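Local coordinates for computational Design of Enzyme (Synthetic construct, PDB 3TP4), which is a computationally designed enzyme on a glycosyl hydrolase family 26 barrel scaffold, probably meant to carry an activated serine in a catalytic triad, at residues I6-D10 / A11-A15; R18-L21 / S22-G26; A258-V261 / A262-M266; F283-S286 / G287-T291. One frame throughout, in Å; residues are numbered along the deposited sequence.

Contact 1 of 4, residues I6-D10 / A11-A15; sequences IAIVD and ADATA
A type I beta turn from Asp10 to Ala13 reverses the chain between strand 4-6 and helix 15-27. Asp10 braces Asp12 and Ala13 with both its backbone and its side chain. Ala13 N gives its hydrogen to Asp10 O at 3.0 Å, which closes the turn. The side chain adds a bond of its own: Asp12 N donates to Asp10 OD1 at 2.9 Å, from above the carboxylate plane. Asp10 holds its CG opposite the backbone N (chi1 171°), and this folds the carboxylate back over the turn. Asp10 OD2 then lies 3.4 Å from Ala13 CB.

Two waters add to the polar contacts. One takes the hydrogen of Ala11 N and donates to Val9 O. The other donates to Asp10 OD1 and Asp12 OD2, and may ease the nearness of these two acids. On the apolar side, Ile8 CD1 touches Ala13 CB at 3.7 Å. Ile8 also packs on Leu21 of helix 15-27 and on Leu214 of strand 213-217. Arg205 binds Val9 O, and Asp241 holds Val9 N. An aspartate at the first position that accepts the N-H two residues on makes this an Asx turn within a type I beta turn.

Contact 2 of 4, residues R18-L21 / S22-G26; sequences RSLL and SYLDG
Leu20 and Leu24 meet one turn apart on helix 15-27, on a side packed against the barrel strands. Leu20 CD1 lies 3.9 Å from Leu24 CG, and the two side chains cross at a slant. The first torsions differ: in Leu20 the CB-CG bond runs trans to N-CA (chi1 177°), while in Leu24 it swings round beside the backbone N (chi1 -67°). These settings bring the two branched ends together. Leu20 CD1 also comes within 4.3 Å of Tyr23 CD2, a looser touch on the ring.

The backbone sets this spacing. Leu24 N donates to Leu20 O at 2.9 Å, and Tyr23 N donates to Ser19 O at 2.8 Å. Asp25 N reaches Leu21 O over a longer 3.2 Å.

Farther out, Leu20 and Leu21 rest on Leu214 of strand 213-217, and Leu24 on Val277 of strand 277-278. Ser19 and Ser22 anchor another side of the helix: Ser19 OG bonds to Ala361 O and Arg364 N, and Ser22 OG to Glu4 and Arg364. Asp25 forms a salt bridge with Arg28. At the Arg18 end, Ser22 N donates to Arg18 O at 3.1 Å.

Contact 3 of 4, residues A258-V261 / A262-M266; sequences AGLV and ADLRM
Gly259 O is gripped by two donors on helix 254-274. Asp263 N reaches it at 3.2 Å in the regular helical pattern, with an N-H...O angle of 167°. A water donates to the same oxygen at 3.1 Å and weakly to Asp263 OD2. The water therefore links the backbone to the carboxylate one turn later. That carboxylate has stronger partners elsewhere: Asp263 OD1 accepts from Gly225 N, and OD2 from Phe223 N.

Leu264 N and Arg265 N continue the helix. Leu264 N bonds to Leu260 O at 2.8 Å, and Arg265 N to Val261 O at the same length. Beside this ladder, Leu260 CG meets Leu264 CD1 at 3.8 Å. Leu264 leans its CG back over Leu260 O (chi1 -72°). Both leucines also pack on Leu245, on the side of the helix that faces strand 242-249, within the beta-alpha-beta unit of strand 242-249, helix 254-274 and strand 277-278.

Arg265 lays its aliphatic chain along the preceding turn. Its CG is 3.3 Å from Val261 O, and its CD is 4.2 Å from Val261 CG1. The chain then bends, and NH1 forms a salt bridge with Asp310. The chemistry is thus mixed: Leu260 and Leu264 pack the helix on strand 242-249, while the oxygens of Asp263 and the guanidinium of Arg265 tie it to neighbouring parts through polar bonds.

Contact 4 of 4, residues F283-S286 / G287-T291; sequences FGVS and GGVGT
Val285 overlaps Val289 where strand 282-285 runs out into a loop. Val285 CG2 touches Val289 CG1 at 3.7 Å, and the two side chains cross at about a right angle. Val285 CB lies 3.9 Å from the same methyl. The other branch, Val285 CG1, approaches Gly288 O at 3.4 Å. Val285 thus packs one methyl on a side chain and the other on the backbone. With chi1 at -59°, Val289 carries CG1 beside its own backbone N, and this methyl is the one that meets Val285.

A type II beta turn from Val285 to Gly288 brings the valines together. Gly288 N donates to Val285 O at 2.8 Å, with an N-H...O angle of 155°. This bond closes the turn. Gly287 occupies the third turn position with a positive phi of 83°. This is the classic place for glycine in a type II turn. Gly288 also has positive phi with an extended psi, a backbone shape open mainly to glycine.

Ser286, at the second turn position, bonds through OG to Ser179 OG, and its backbone is bonded to Asp249, at the end of the neighbouring barrel strand 242-249. Beyond the turn, Val289 bonds to His330 through its backbone and packs on Leu339. Val285 rests on Pro296 and on Trp299 of helix 299-308, so the turn lies between the end of strand 242-249 and the start of that helix.

How the contacts relate
The four contacts follow one another along the chain; all lie in the barrel and none in the C-terminal beta domain. Contacts 1 and 2 are neighbours, with centres 11 Å apart. The turn of contact 1 leads into helix 15-27, which carries contact 2, and Ile6 packs on Arg18 O. Contact 3 lies on helix 254-274, its centre about 23 Å from that of contact 2. Contact 4, about 20 Å from contact 3 between centres, spans the end of strand 282-285 and the loop after it. Strand 242-249 packs on helix 254-274 and pairs with strand 282-285. Contacts 1 and 4 lie on opposite sides of the chain's centre. The contacts thus mark separate places round the scaffold that probably holds the designed site.

Contact 1 of 4, residues I6-D10 / A11-A15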
ATOM      1  N   ILE A   6     -12.487  13.977  -8.002  1.00 39.10           N
ATOM      2  CA  ILE A   6     -12.122  13.201  -6.820  1.00 38.97           C
ATOM      3  C   ILE A   6     -10.786  13.589  -6.203  1.00 34.36           C
ATOM      4  O   ILE A   6      -9.878  14.067  -6.884  1.00 34.83           O
ATOM      5  CB  ILE A   6     -12.108  11.685  -7.099  1.00 42.66           C
ATOM      6  CG1 ILE A   6     -11.119  11.361  -8.217  1.00 41.02           C
ATOM      7  CG2 ILE A   6     -13.505  11.193  -7.452  1.00 51.31           C
ATOM      8  CD1 ILE A   6     -10.904   9.877  -8.405  1.00 44.18           C
ATOM      9  N   ALA A   7     -10.681  13.357  -4.901  1.00 41.72           N
ATOM     10  CA  ALA A   7      -9.429  13.533  -4.189  1.00 44.76           C
ATOM     11  C   ALA A   7      -8.543  12.357  -4.529  1.00 32.40           C
ATOM     12  O   ALA A   7      -8.900  11.206  -4.271  1.00 34.73           O
ATOM     13  CB  ALA A   7      -9.676  13.590  -2.693  1.00 50.42           C
ATOM     14  N   ILE A   8      -7.399  12.646  -5.136  1.00 27.53           N
ATOM     15  CA  ILE A   8      -6.449  11.608  -5.504  1.00 29.65           C
ATOM     16  C   ILE A   8      -5.058  12.096  -5.146  1.00 29.69           C
ATOM     17  O   ILE A   8      -4.734  13.263  -5.349  1.00 30.22           O
ATOM     18  CB  ILE A   8      -6.532  11.266  -7.005  1.00 28.74           C
ATOM     19  CG1 ILE A   8      -5.415  10.303  -7.404  1.00 25.25           C
ATOM     20  CG2 ILE A   8      -6.466  12.528  -7.849  1.00 33.77           C
ATOM     21  CD1 ILE A   8      -5.597   9.671  -8.819  1.00 24.24           C
ATOM     22  N   VAL A   9      -4.241  11.204  -4.596  1.00 25.87           N
ATOM     23  CA  VAL A   9      -2.917  11.583  -4.105  1.00 24.39           C
ATOM     24  C   VAL A   9      -2.070  12.257  -5.178  1.00 30.78           C
ATOM     25  O   VAL A   9      -1.417  13.275  -4.927  1.00 27.77           O
ATOM     26  CB  VAL A   9      -2.202  10.363  -3.493  1.00 25.55           C
ATOM     27  CG1 VAL A   9      -0.717  10.632  -3.317  1.00 23.96           C
ATOM     28  CG2 VAL A   9      -2.854  10.023  -2.136  1.00 23.72           C
ATOM     29  N   ASP A  10      -2.084  11.689  -6.377  1.00 27.69           N
ATOM     30  CA  ASP A  10      -1.363  12.273  -7.495  1.00 28.30           C
ATOM     31  C   ASP A  10      -2.324  13.062  -8.381  1.00 35.38           C
ATOM     32  O   ASP A  10      -3.024  12.486  -9.227  1.00 30.94           O
ATOM     33  CB  ASP A  10      -0.648  11.182  -8.292  1.00 31.09           C
ATOM     34  CG  ASP A  10      -0.053  11.699  -9.587  1.00 35.60           C
ATOM     35  OD1 ASP A  10       0.153  12.929  -9.714  1.00 35.92           O
ATOM     36  OD2 ASP A  10       0.202  10.872 -10.483  1.00 35.77           O
ATOM     37  N   ALA A  11      -2.360  14.381  -8.179  1.00 30.60           N
ATOM     38  CA  ALA A  11      -3.285  15.240  -8.922  1.00 37.42           C
ATOM     39  C   ALA A  11      -2.995  15.236 -10.420  1.00 37.69           C
ATOM     40  O   ALA A  11      -3.836  15.661 -11.216  1.00 39.52           O
ATOM     41  CB  ALA A  11      -3.267  16.671  -8.379  1.00 36.72           C
ATOM     42  N   ASP A  12      -1.810  14.759 -10.794  1.00 35.77           N
ATOM     43  CA  ASP A  12      -1.407  14.670 -12.197  1.00 33.35           C
ATOM     44  C   ASP A  12      -1.485  13.245 -12.763  1.00 36.42           C
ATOM     45  O   ASP A  12      -0.919  12.970 -13.822  1.00 30.78           O
ATOM     46  CB  ASP A  12       0.028  15.180 -12.375  1.00 39.80           C
ATOM     47  CG  ASP A  12       0.153  16.685 -12.170  1.00 49.99           C
ATOM     48  OD1 ASP A  12      -0.780  17.429 -12.538  1.00 54.99           O
ATOM     49  OD2 ASP A  12       1.191  17.121 -11.640  1.00 55.13           O
ATOM     50  N   ALA A  13      -2.158  12.342 -12.058  1.00 31.88           N
ATOM     51  CA  ALA A  13      -2.278  10.954 -12.506  1.00 34.16           C
ATOM     52  C   ALA A  13      -3.018  10.873 -13.835  1.00 34.98           C
ATOM     53  O   ALA A  13      -3.861  11.713 -14.147  1.00 34.45           O
ATOM     54  CB  ALA A  13      -2.999  10.098 -11.460  1.00 30.03           C
ATOM     55  N   THR A  14      -2.707   9.843 -14.604  1.00 34.99           N
ATOM     56  CA  THR A  14      -3.342   9.646 -15.900  1.00 37.69           C
ATOM     57  C   THR A  14      -4.859   9.481 -15.793  1.00 41.96           C
ATOM     58  O   THR A  14      -5.406   9.218 -14.715  1.00 37.02           O
ATOM     59  CB  THR A  14      -2.751   8.425 -16.621  1.00 34.80           C
ATOM     60  OG1 THR A  14      -3.169   7.221 -15.962  1.00 36.68           O
ATOM     61  CG2 THR A  14      -1.232   8.496 -16.618  1.00 33.89           C
ATOM     62  N   ALA A  15      -5.528   9.644 -16.929  1.00 37.00           N
ATOM     63  CA  ALA A  15      -6.970   9.531 -17.020  1.00 35.31           C
ATOM     64  C   ALA A  15      -7.425   8.161 -16.517  1.00 27.45           C
ATOM     65  O   ALA A  15      -8.382   8.051 -15.753  1.00 33.87           O
ATOM     66  CB  ALA A  15      -7.413   9.732 -18.484  1.00 35.41           C
TER
HETATM   67  O   HOH W   1      -0.389  15.754  -6.525  1.00 41.59           O
HETATM   68  O   HOH W   2       1.674  15.227  -9.265  1.00 34.18           O

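Contact 2 of 4, residues R18-L21 / S22-G26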
ATOM      1  N   ARG A  18      -7.033   7.921 -12.633  1.00 28.96           N
ATOM      2  CA  ARG A  18      -8.143   8.610 -11.983  1.00 25.37           C
ATOM      3  C   ARG A  18      -9.431   7.818 -12.146  1.00 32.17           C
ATOM      4  O   ARG A  18     -10.225   7.720 -11.214  1.00 31.99           O
ATOM      5  CB  ARG A  18      -8.320  10.043 -12.516  1.00 30.61           C
ATOM      6  CG  ARG A  18      -7.012  10.869 -12.522  1.00 38.57           C
ATOM      7  CD  ARG A  18      -7.233  12.361 -12.791  1.00 42.26           C
ATOM      8  NE  ARG A  18      -8.021  12.626 -13.991  1.00 51.42           N
ATOM      9  CZ  ARG A  18      -7.522  12.750 -15.218  1.00 44.05           C
ATOM     10  NH1 ARG A  18      -6.221  12.629 -15.433  1.00 42.94           N
ATOM     11  NH2 ARG A  18      -8.332  12.995 -16.236  1.00 45.41           N
ATOM     12  N   SER A  19      -9.647   7.274 -13.343  1.00 29.37           N
ATOM     13  CA  SER A  19     -10.810   6.425 -13.588  1.00 31.93           C
ATOM     14  C   SER A  19     -10.851   5.251 -12.605  1.00 30.31           C
ATOM     15  O   SER A  19     -11.894   4.950 -12.007  1.00 32.05           O
ATOM     16  CB  SER A  19     -10.779   5.885 -15.025  1.00 30.59           C
ATOM     17  OG  SER A  19     -11.871   5.017 -15.257  1.00 29.43           O
ATOM     18  N   LEU A  20      -9.716   4.582 -12.445  1.00 28.82           N
ATOM     19  CA  LEU A  20      -9.661   3.408 -11.572  1.00 28.84           C
ATOM     20  C   LEU A  20     -10.062   3.772 -10.150  1.00 27.54           C
ATOM     21  O   LEU A  20     -10.829   3.053  -9.513  1.00 26.89           O
ATOM     22  CB  LEU A  20      -8.261   2.782 -11.576  1.00 21.96           C
ATOM     23  CG  LEU A  20      -8.079   1.585 -10.630  1.00 22.24           C
ATOM     24  CD1 LEU A  20      -9.108   0.475 -10.904  1.00 22.73           C
ATOM     25  CD2 LEU A  20      -6.660   1.021 -10.709  1.00 21.50           C
ATOM     26  N   LEU A  21      -9.545   4.888  -9.641  1.00 28.39           N
ATOM     27  CA  LEU A  21      -9.881   5.280  -8.269  1.00 26.45           C
ATOM     28  C   LEU A  21     -11.382   5.537  -8.127  1.00 26.99           C
ATOM     29  O   LEU A  21     -11.992   5.172  -7.123  1.00 24.49           O
ATOM     30  CB  LEU A  21      -9.073   6.498  -7.831  1.00 26.34           C
ATOM     31  CG  LEU A  21      -9.158   6.842  -6.345  1.00 25.51           C
ATOM     32  CD1 LEU A  21      -8.733   5.664  -5.491  1.00 23.15           C
ATOM     33  CD2 LEU A  21      -8.306   8.095  -6.024  1.00 28.07           C
ATOM     34  N   SER A  22     -11.979   6.153  -9.146  1.00 28.82           N
ATOM     35  CA  SER A  22     -13.425   6.359  -9.177  1.00 26.64           C
ATOM     36  C   SER A  22     -14.184   5.036  -9.205  1.00 23.00           C
ATOM     37  O   SER A  22     -15.189   4.873  -8.522  1.00 25.34           O
ATOM     38  CB  SER A  22     -13.824   7.192 -10.398  1.00 31.04           C
ATOM     39  OG  SER A  22     -15.241   7.257 -10.521  1.00 31.12           O
ATOM     40  N   TYR A  23     -13.711   4.104 -10.021  1.00 28.54           N
ATOM     41  CA  TYR A  23     -14.355   2.806 -10.139  1.00 31.22           C
ATOM     42  C   TYR A  23     -14.326   2.058  -8.805  1.00 30.65           C
ATOM     43  O   TYR A  23     -15.345   1.521  -8.364  1.00 27.18           O
ATOM     44  CB  TYR A  23     -13.697   1.978 -11.254  1.00 27.55           C
ATOM     45  CG  TYR A  23     -14.071   0.517 -11.226  1.00 31.04           C
ATOM     46  CD1 TYR A  23     -15.216   0.054 -11.871  1.00 29.66           C
ATOM     47  CD2 TYR A  23     -13.280  -0.401 -10.552  1.00 31.21           C
ATOM     48  CE1 TYR A  23     -15.551  -1.281 -11.845  1.00 31.81           C
ATOM     49  CE2 TYR A  23     -13.601  -1.730 -10.523  1.00 32.28           C
ATOM     50  CZ  TYR A  23     -14.735  -2.170 -11.171  1.00 31.40           C
ATOM     51  OH  TYR A  23     -15.047  -3.506 -11.127  1.00 30.73           O
ATOM     52  N   LEU A  24     -13.163   2.028  -8.160  1.00 27.78           N
ATOM     53  CA  LEU A  24     -13.029   1.320  -6.889  1.00 25.90           C
ATOM     54  C   LEU A  24     -13.961   1.909  -5.819  1.00 30.10           C
ATOM     55  O   LEU A  24     -14.521   1.173  -5.016  1.00 31.07           O
ATOM     56  CB  LEU A  24     -11.569   1.320  -6.422  1.00 23.04           C
ATOM     57  CG  LEU A  24     -10.622   0.501  -7.317  1.00 25.14           C
ATOM     58  CD1 LEU A  24      -9.136   0.750  -6.953  1.00 23.65           C
ATOM     59  CD2 LEU A  24     -10.985  -0.989  -7.242  1.00 23.91           C
ATOM     60  N   ASP A  25     -14.139   3.228  -5.803  1.00 28.47           N
ATOM     61  CA  ASP A  25     -15.074   3.816  -4.841  1.00 22.03           C
ATOM     62  C   ASP A  25     -16.506   3.412  -5.197  1.00 27.66           C
ATOM     63  O   ASP A  25     -17.298   3.065  -4.330  1.00 27.28           O
ATOM     64  CB  ASP A  25     -14.947   5.344  -4.800  1.00 24.27           C
ATOM     65  CG  ASP A  25     -15.672   5.963  -3.605  1.00 37.68           C
ATOM     66  OD1 ASP A  25     -15.680   5.352  -2.508  1.00 30.64           O
ATOM     67  OD2 ASP A  25     -16.241   7.062  -3.769  1.00 38.15           O
ATOM     68  N   GLY A  26     -16.823   3.447  -6.488  1.00 32.83           N
ATOM     69  CA  GLY A  26     -18.174   3.170  -6.953  1.00 29.75           C
ATOM     70  C   GLY A  26     -18.643   1.749  -6.727  1.00 31.30           C
ATOM     71  O   GLY A  26     -19.839   1.507  -6.555  1.00 28.54           O
TER

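Contact 3 of 4, residues A258-V261 / A262-M266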
ATOM      1  N   ALA A 258     -17.255 -11.528  14.072  1.00 30.48           N
ATOM      2  CA  ALA A 258     -17.704 -10.277  14.673  1.00 32.70           C
ATOM      3  C   ALA A 258     -16.594  -9.237  14.677  1.00 28.35           C
ATOM      4  O   ALA A 258     -16.835  -8.068  14.374  1.00 28.98           O
ATOM      5  CB  ALA A 258     -18.236 -10.504  16.105  1.00 39.29           C
ATOM      6  N   GLY A 259     -15.382  -9.657  15.032  1.00 28.37           N
ATOM      7  CA  GLY A 259     -14.241  -8.754  15.041  1.00 31.22           C
ATOM      8  C   GLY A 259     -13.894  -8.246  13.646  1.00 27.40           C
ATOM      9  O   GLY A 259     -13.547  -7.080  13.454  1.00 28.83           O
ATOM     10  N   LEU A 260     -13.985  -9.130  12.661  1.00 27.68           N
ATOM     11  CA  LEU A 260     -13.692  -8.748  11.289  1.00 28.20           C
ATOM     12  C   LEU A 260     -14.680  -7.681  10.809  1.00 25.37           C
ATOM     13  O   LEU A 260     -14.292  -6.662  10.223  1.00 24.00           O
ATOM     14  CB  LEU A 260     -13.771  -9.978  10.383  1.00 27.40           C
ATOM     15  CG  LEU A 260     -13.499  -9.661   8.920  1.00 27.63           C
ATOM     16  CD1 LEU A 260     -12.119  -9.015   8.772  1.00 22.01           C
ATOM     17  CD2 LEU A 260     -13.606 -10.922   8.084  1.00 26.80           C
ATOM     18  N   VAL A 261     -15.963  -7.921  11.069  1.00 26.27           N
ATOM     19  CA  VAL A 261     -17.010  -6.989  10.656  1.00 22.53           C
ATOM     20  C   VAL A 261     -16.835  -5.610  11.281  1.00 27.13           C
ATOM     21  O   VAL A 261     -16.994  -4.599  10.600  1.00 29.07           O
ATOM     22  CB  VAL A 261     -18.412  -7.560  10.945  1.00 28.61           C
ATOM     23  CG1 VAL A 261     -19.467  -6.472  10.847  1.00 25.76           C
ATOM     24  CG2 VAL A 261     -18.707  -8.711   9.988  1.00 27.63           C
ATOM     25  N   ALA A 262     -16.484  -5.559  12.567  1.00 27.20           N
ATOM     26  CA  ALA A 262     -16.225  -4.268  13.219  1.00 27.07           C
ATOM     27  C   ALA A 262     -15.103  -3.480  12.523  1.00 23.90           C
ATOM     28  O   ALA A 262     -15.231  -2.276  12.284  1.00 25.48           O
ATOM     29  CB  ALA A 262     -15.901  -4.467  14.700  1.00 27.66           C
ATOM     30  N   ASP A 263     -14.003  -4.157  12.204  1.00 25.05           N
ATOM     31  CA  ASP A 263     -12.902  -3.517  11.489  1.00 23.64           C
ATOM     32  C   ASP A 263     -13.286  -3.113  10.066  1.00 24.70           C
ATOM     33  O   ASP A 263     -12.901  -2.046   9.596  1.00 24.23           O
ATOM     34  CB  ASP A 263     -11.674  -4.429  11.429  1.00 19.39           C
ATOM     35  CG  ASP A 263     -10.899  -4.463  12.745  1.00 28.06           C
ATOM     36  OD1 ASP A 263     -11.216  -3.664  13.648  1.00 28.94           O
ATOM     37  OD2 ASP A 263      -9.964  -5.283  12.857  1.00 27.40           O
ATOM     38  N   LEU A 264     -14.019  -3.976   9.368  1.00 23.74           N
ATOM     39  CA  LEU A 264     -14.428  -3.635   8.007  1.00 22.23           C
ATOM     40  C   LEU A 264     -15.381  -2.441   8.003  1.00 24.90           C
ATOM     41  O   LEU A 264     -15.314  -1.586   7.114  1.00 24.07           O
ATOM     42  CB  LEU A 264     -15.012  -4.859   7.268  1.00 21.45           C
ATOM     43  CG  LEU A 264     -13.993  -5.933   6.847  1.00 25.24           C
ATOM     44  CD1 LEU A 264     -14.669  -7.183   6.290  1.00 26.46           C
ATOM     45  CD2 LEU A 264     -12.989  -5.391   5.820  1.00 27.84           C
ATOM     46  N   ARG A 265     -16.258  -2.368   9.001  1.00 25.59           N
ATOM     47  CA  ARG A 265     -17.131  -1.207   9.130  1.00 25.51           C
ATOM     48  C   ARG A 265     -16.286   0.024   9.348  1.00 25.49           C
ATOM     49  O   ARG A 265     -16.502   1.064   8.731  1.00 25.53           O
ATOM     50  CB  ARG A 265     -18.086  -1.346  10.318  1.00 26.74           C
ATOM     51  CG  ARG A 265     -19.252  -2.299  10.100  1.00 30.38           C
ATOM     52  CD  ARG A 265     -20.151  -2.329  11.340  1.00 34.32           C
ATOM     53  NE  ARG A 265     -20.702  -1.013  11.641  1.00 34.24           N
ATOM     54  CZ  ARG A 265     -21.904  -0.603  11.247  1.00 39.93           C
ATOM     55  NH1 ARG A 265     -22.674  -1.407  10.531  1.00 36.70           N
ATOM     56  NH2 ARG A 265     -22.344   0.609  11.571  1.00 42.02           N
HETATM   57  N   MSE A 266     -15.331  -0.097  10.263  1.00 27.54           N
HETATM   58  CA  MSE A 266     -14.484   1.030  10.614  1.00 24.26           C
HETATM   59  C   MSE A 266     -13.741   1.601   9.416  1.00 22.43           C
HETATM   60  O   MSE A 266     -13.754   2.814   9.192  1.00 26.68           O
HETATM   61  CB  MSE A 266     -13.474   0.609  11.676  1.00 22.89           C
HETATM   62  CG  MSE A 266     -12.485   1.691  12.009  1.00 27.24           C
HETATM   63 SE   MSE A 266     -11.096   0.960  13.159  1.00 54.17          SE
HETATM   64  CE  MSE A 266     -10.209  -0.283  11.911  1.00 30.03           C
TER
HETATM   65  O   HOH W   3     -11.273  -6.863  15.498  1.00 37.71           O

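Contact 4 of 4, residues F283-S286 / G287-T291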
ATOM      1  N   PHE A 283      -6.849 -11.042   2.972  1.00 20.74           N
ATOM      2  CA  PHE A 283      -7.665 -11.988   3.713  1.00 23.63           C
ATOM      3  C   PHE A 283      -7.238 -13.404   3.362  1.00 23.70           C
ATOM      4  O   PHE A 283      -6.707 -13.647   2.276  1.00 28.61           O
ATOM      5  CB  PHE A 283      -9.156 -11.786   3.406  1.00 23.16           C
ATOM      6  CG  PHE A 283      -9.662 -12.585   2.222  1.00 20.64           C
ATOM      7  CD1 PHE A 283      -9.399 -12.175   0.920  1.00 19.82           C
ATOM      8  CD2 PHE A 283     -10.414 -13.732   2.415  1.00 26.26           C
ATOM      9  CE1 PHE A 283      -9.890 -12.891  -0.167  1.00 20.99           C
ATOM     10  CE2 PHE A 283     -10.896 -14.466   1.333  1.00 27.54           C
ATOM     11  CZ  PHE A 283     -10.634 -14.045   0.038  1.00 22.02           C
ATOM     12  N   GLY A 284      -7.491 -14.346   4.265  1.00 26.15           N
ATOM     13  CA  GLY A 284      -7.196 -15.741   3.969  1.00 25.19           C
ATOM     14  C   GLY A 284      -7.238 -16.631   5.202  1.00 28.26           C
ATOM     15  O   GLY A 284      -7.354 -16.138   6.323  1.00 27.77           O
ATOM     16  N   VAL A 285      -7.171 -17.941   4.990  1.00 28.08           N
ATOM     17  CA  VAL A 285      -7.052 -18.887   6.096  1.00 31.18           C
ATOM     18  C   VAL A 285      -5.614 -18.855   6.629  1.00 27.07           C
ATOM     19  O   VAL A 285      -4.667 -18.995   5.861  1.00 26.09           O
ATOM     20  CB  VAL A 285      -7.382 -20.320   5.644  1.00 36.13           C
ATOM     21  CG1 VAL A 285      -7.094 -21.315   6.765  1.00 31.33           C
ATOM     22  CG2 VAL A 285      -8.849 -20.422   5.190  1.00 34.54           C
ATOM     23  N   SER A 286      -5.448 -18.654   7.933  1.00 25.12           N
ATOM     24  CA  SER A 286      -4.098 -18.628   8.514  1.00 31.38           C
ATOM     25  C   SER A 286      -3.376 -19.922   8.186  1.00 34.11           C
ATOM     26  O   SER A 286      -3.880 -21.004   8.473  1.00 37.42           O
ATOM     27  CB  SER A 286      -4.147 -18.467  10.036  1.00 29.25           C
ATOM     28  OG  SER A 286      -4.802 -17.285  10.424  1.00 37.35           O
ATOM     29  N   GLY A 287      -2.201 -19.803   7.580  1.00 30.15           N
ATOM     30  CA  GLY A 287      -1.404 -20.953   7.210  1.00 35.90           C
ATOM     31  C   GLY A 287      -1.825 -21.556   5.885  1.00 37.76           C
ATOM     32  O   GLY A 287      -1.222 -22.521   5.425  1.00 34.59           O
ATOM     33  N   GLY A 288      -2.862 -20.998   5.266  1.00 31.32           N
ATOM     34  CA  GLY A 288      -3.301 -21.492   3.977  1.00 30.72           C
ATOM     35  C   GLY A 288      -4.262 -22.657   4.116  1.00 31.56           C
ATOM     36  O   GLY A 288      -4.623 -23.035   5.224  1.00 33.50           O
ATOM     37  N   VAL A 289      -4.676 -23.222   2.987  1.00 31.90           N
ATOM     38  CA  VAL A 289      -5.659 -24.292   2.980  1.00 33.73           C
ATOM     39  C   VAL A 289      -5.039 -25.605   2.515  1.00 38.93           C
ATOM     40  O   VAL A 289      -5.746 -26.570   2.235  1.00 34.28           O
ATOM     41  CB  VAL A 289      -6.848 -23.949   2.059  1.00 29.43           C
ATOM     42  CG1 VAL A 289      -7.521 -22.662   2.532  1.00 26.45           C
ATOM     43  CG2 VAL A 289      -6.376 -23.811   0.620  1.00 31.32           C
ATOM     44  N   GLY A 290      -3.714 -25.629   2.423  1.00 40.81           N
ATOM     45  CA  GLY A 290      -3.009 -26.827   2.007  1.00 40.37           C
ATOM     46  C   GLY A 290      -2.513 -27.649   3.183  1.00 44.88           C
ATOM     47  O   GLY A 290      -3.046 -27.559   4.286  1.00 39.54           O
ATOM     48  N   THR A 291      -1.472 -28.440   2.932  1.00 49.93           N
ATOM     49  CA  THR A 291      -0.924 -29.403   3.888  1.00 50.84           C
ATOM     50  C   THR A 291      -0.604 -28.815   5.254  1.00 49.59           C
ATOM     51  O   THR A 291      -0.987 -29.363   6.285  1.00 54.99           O
ATOM     52  CB  THR A 291       0.371 -30.018   3.333  1.00 56.49           C
ATOM     53  OG1 THR A 291       0.091 -30.671   2.089  1.00 58.84           O
ATOM     54  CG2 THR A 291       0.955 -31.014   4.317  1.00 66.60           C
TER